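Local coordinates for CymD (Pseudomonas putida, PDB 6Z34), which probably carries monoaromatic hydrocarbons across the outer membrane as a beta-barrel channel of the FadL family, at residues E392-S398 with T428-K434. Sequence-based numbering, arbitrary orientation.
Sequences EDVVDFS and TSISYTK
Two acidic residues share the ammonium of Lys-434. Lys-434 NZ makes a salt bridge to Glu-392 OE2 at 2.9 Å, meeting the lone pair turned away from the other carboxylate oxygen, and a weaker one to Asp-393 OD1 at 3.2 Å. The lysine reaches both because its chain folds back at chi2 (71°) and chi3 (72°), whereas Glu-392 extends beside it, pointing the same way. Asp-393 OD1 also accepts from Tyr-432 OH at the ring edge, with carboxylate and ring nearly coplanar; the modelled separation is implausibly short, so its exact length is doubtful. Asp-393 OD2 is bonded to Ser-390 OG, which helps fix the carboxylate.

Behind this charged end the strands run antiparallel, 174° apart, and the hydrogen-bonded pairs Val-394/Thr-433, Asp-396/Ser-431 and Ser-398/Ser-429 join them. Val-394 O receives Thr-433 N at 2.9 Å, and Asp-396 N reaches Ser-431 O at 3.0 Å.

Val-395, Phe-397, Ile-430 and Tyr-432 share one face, consistent with the lipid-facing side of a barrel, where apolar and aromatic groups suit the membrane; Asp-393 and Lys-434 end it where strand 393-404 begins. Ile-430 sends CD1 across the seam to Val-395 CG1 (3.8 Å) and to the edge of the Phe-397 ring, while Thr-428 CG2 approaches Phe-397 CE1 obliquely at 3.4 Å. Asp-396, Ser-398, Ser-429 and Ser-431 line the other face; serines are small enough for the close CB–CB approach of Ser-398 and Ser-429 (3.5 Å), whose hydroxyls have hydrogen-bond partners inside.

There, helix 10-15 packs against Ser-398, Ser-429 and Ser-431, and Ser-398 OG bonds to Pro-11 O. Ser-429 OG bonds to Asp-51 of strand 43-58. Strand 378-388 flanks 393-404; strand 422-437, the last, pairs antiparallel with 43-58, the barrel's first, and so closes it.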
# COMPACT_ATOMS: atom_id res chain seq x y z
N GLU A 392 -27.08 -14.10 -1.10
CA GLU A 392 -25.86 -14.57 -0.47
C GLU A 392 -24.61 -14.27 -1.28
O GLU A 392 -23.50 -14.45 -0.75
CB GLU A 392 -25.92 -16.10 -0.26
CG GLU A 392 -27.07 -16.59 0.62
CD GLU A 392 -26.97 -18.09 0.89
OE1 GLU A 392 -27.78 -18.60 1.70
OE2 GLU A 392 -26.07 -18.75 0.30
N ASP A 393 -24.76 -13.85 -2.54
CA ASP A 393 -23.66 -13.85 -3.51
C ASP A 393 -23.61 -12.51 -4.24
O ASP A 393 -24.57 -12.13 -4.93
CB ASP A 393 -23.83 -15.00 -4.52
CG ASP A 393 -23.90 -16.37 -3.86
OD1 ASP A 393 -22.83 -16.99 -3.70
OD2 ASP A 393 -25.00 -16.86 -3.53
N VAL A 394 -22.50 -11.79 -4.11
CA VAL A 394 -22.41 -10.46 -4.71
C VAL A 394 -21.06 -10.31 -5.39
O VAL A 394 -20.02 -10.69 -4.84
CB VAL A 394 -22.63 -9.34 -3.68
CG1 VAL A 394 -22.38 -7.96 -4.31
CG2 VAL A 394 -24.05 -9.41 -3.10
N VAL A 395 -21.08 -9.74 -6.60
CA VAL A 395 -19.87 -9.40 -7.33
C VAL A 395 -19.73 -7.89 -7.35
O VAL A 395 -20.72 -7.18 -7.58
CB VAL A 395 -19.88 -9.97 -8.76
CG1 VAL A 395 -18.67 -9.49 -9.52
CG2 VAL A 395 -19.89 -11.47 -8.70
N ASP A 396 -18.52 -7.41 -7.09
CA ASP A 396 -18.19 -5.99 -7.11
C ASP A 396 -17.05 -5.78 -8.09
O ASP A 396 -16.16 -6.63 -8.18
CB ASP A 396 -17.80 -5.47 -5.74
CG ASP A 396 -18.80 -5.85 -4.66
OD1 ASP A 396 -19.85 -5.19 -4.57
OD2 ASP A 396 -18.52 -6.79 -3.89
N PHE A 397 -17.07 -4.65 -8.79
CA PHE A 397 -16.09 -4.38 -9.82
C PHE A 397 -15.78 -2.89 -9.88
O PHE A 397 -16.67 -2.06 -9.74
CB PHE A 397 -16.55 -4.84 -11.20
CG PHE A 397 -15.64 -4.41 -12.31
CD1 PHE A 397 -14.52 -5.16 -12.63
CD2 PHE A 397 -15.89 -3.26 -13.04
CE1 PHE A 397 -13.68 -4.77 -13.66
CE2 PHE A 397 -15.04 -2.86 -14.06
CZ PHE A 397 -13.94 -3.62 -14.37
N SER A 398 -14.52 -2.58 -10.16
CA SER A 398 -14.00 -1.23 -10.02
C SER A 398 -12.95 -0.95 -11.09
O SER A 398 -12.12 -1.81 -11.39
CB SER A 398 -13.39 -1.04 -8.63
OG SER A 398 -13.38 0.30 -8.24
N THR A 428 -7.82 -2.11 -11.97
CA THR A 428 -9.04 -2.87 -12.08
C THR A 428 -9.21 -3.69 -10.81
O THR A 428 -8.30 -4.42 -10.41
CB THR A 428 -9.01 -3.79 -13.30
OG1 THR A 428 -8.88 -3.01 -14.48
CG2 THR A 428 -10.30 -4.58 -13.39
N SER A 429 -10.39 -3.60 -10.20
CA SER A 429 -10.65 -4.24 -8.92
C SER A 429 -11.93 -5.05 -9.01
O SER A 429 -12.97 -4.55 -9.45
CB SER A 429 -10.75 -3.20 -7.80
OG SER A 429 -10.59 -3.79 -6.52
N ILE A 430 -11.85 -6.29 -8.57
CA ILE A 430 -12.96 -7.22 -8.70
C ILE A 430 -12.99 -8.08 -7.44
O ILE A 430 -11.95 -8.49 -6.93
CB ILE A 430 -12.81 -8.04 -10.00
CG1 ILE A 430 -13.96 -9.05 -10.16
CG2 ILE A 430 -11.46 -8.71 -10.04
CD1 ILE A 430 -15.23 -8.42 -10.72
N SER A 431 -14.19 -8.31 -6.91
CA SER A 431 -14.31 -9.12 -5.70
C SER A 431 -15.62 -9.90 -5.72
O SER A 431 -16.59 -9.53 -6.38
CB SER A 431 -14.23 -8.28 -4.43
OG SER A 431 -15.48 -7.66 -4.16
N TYR A 432 -15.61 -11.00 -4.99
CA TYR A 432 -16.79 -11.83 -4.79
C TYR A 432 -16.98 -12.02 -3.30
O TYR A 432 -16.02 -12.31 -2.58
CB TYR A 432 -16.66 -13.19 -5.51
CG TYR A 432 -17.69 -14.18 -5.03
CD1 TYR A 432 -17.36 -15.14 -4.09
CD2 TYR A 432 -19.01 -14.12 -5.47
CE1 TYR A 432 -18.29 -16.02 -3.62
CE2 TYR A 432 -19.96 -15.02 -5.00
CZ TYR A 432 -19.58 -15.96 -4.07
OH TYR A 432 -20.49 -16.86 -3.58
N THR A 433 -18.21 -11.86 -2.83
CA THR A 433 -18.55 -12.03 -1.43
C THR A 433 -19.67 -13.04 -1.31
O THR A 433 -20.73 -12.92 -1.94
CB THR A 433 -18.95 -10.71 -0.76
OG1 THR A 433 -17.89 -9.74 -0.96
CG2 THR A 433 -19.25 -10.91 0.74
N LYS A 434 -19.43 -14.06 -0.51
CA LYS A 434 -20.42 -15.06 -0.20
C LYS A 434 -20.78 -14.86 1.26
O LYS A 434 -19.91 -14.90 2.13
CB LYS A 434 -19.88 -16.47 -0.45
CG LYS A 434 -20.46 -17.50 0.51
CD LYS A 434 -21.92 -17.79 0.21
CE LYS A 434 -22.14 -18.59 -1.04
NZ LYS A 434 -23.61 -18.82 -1.20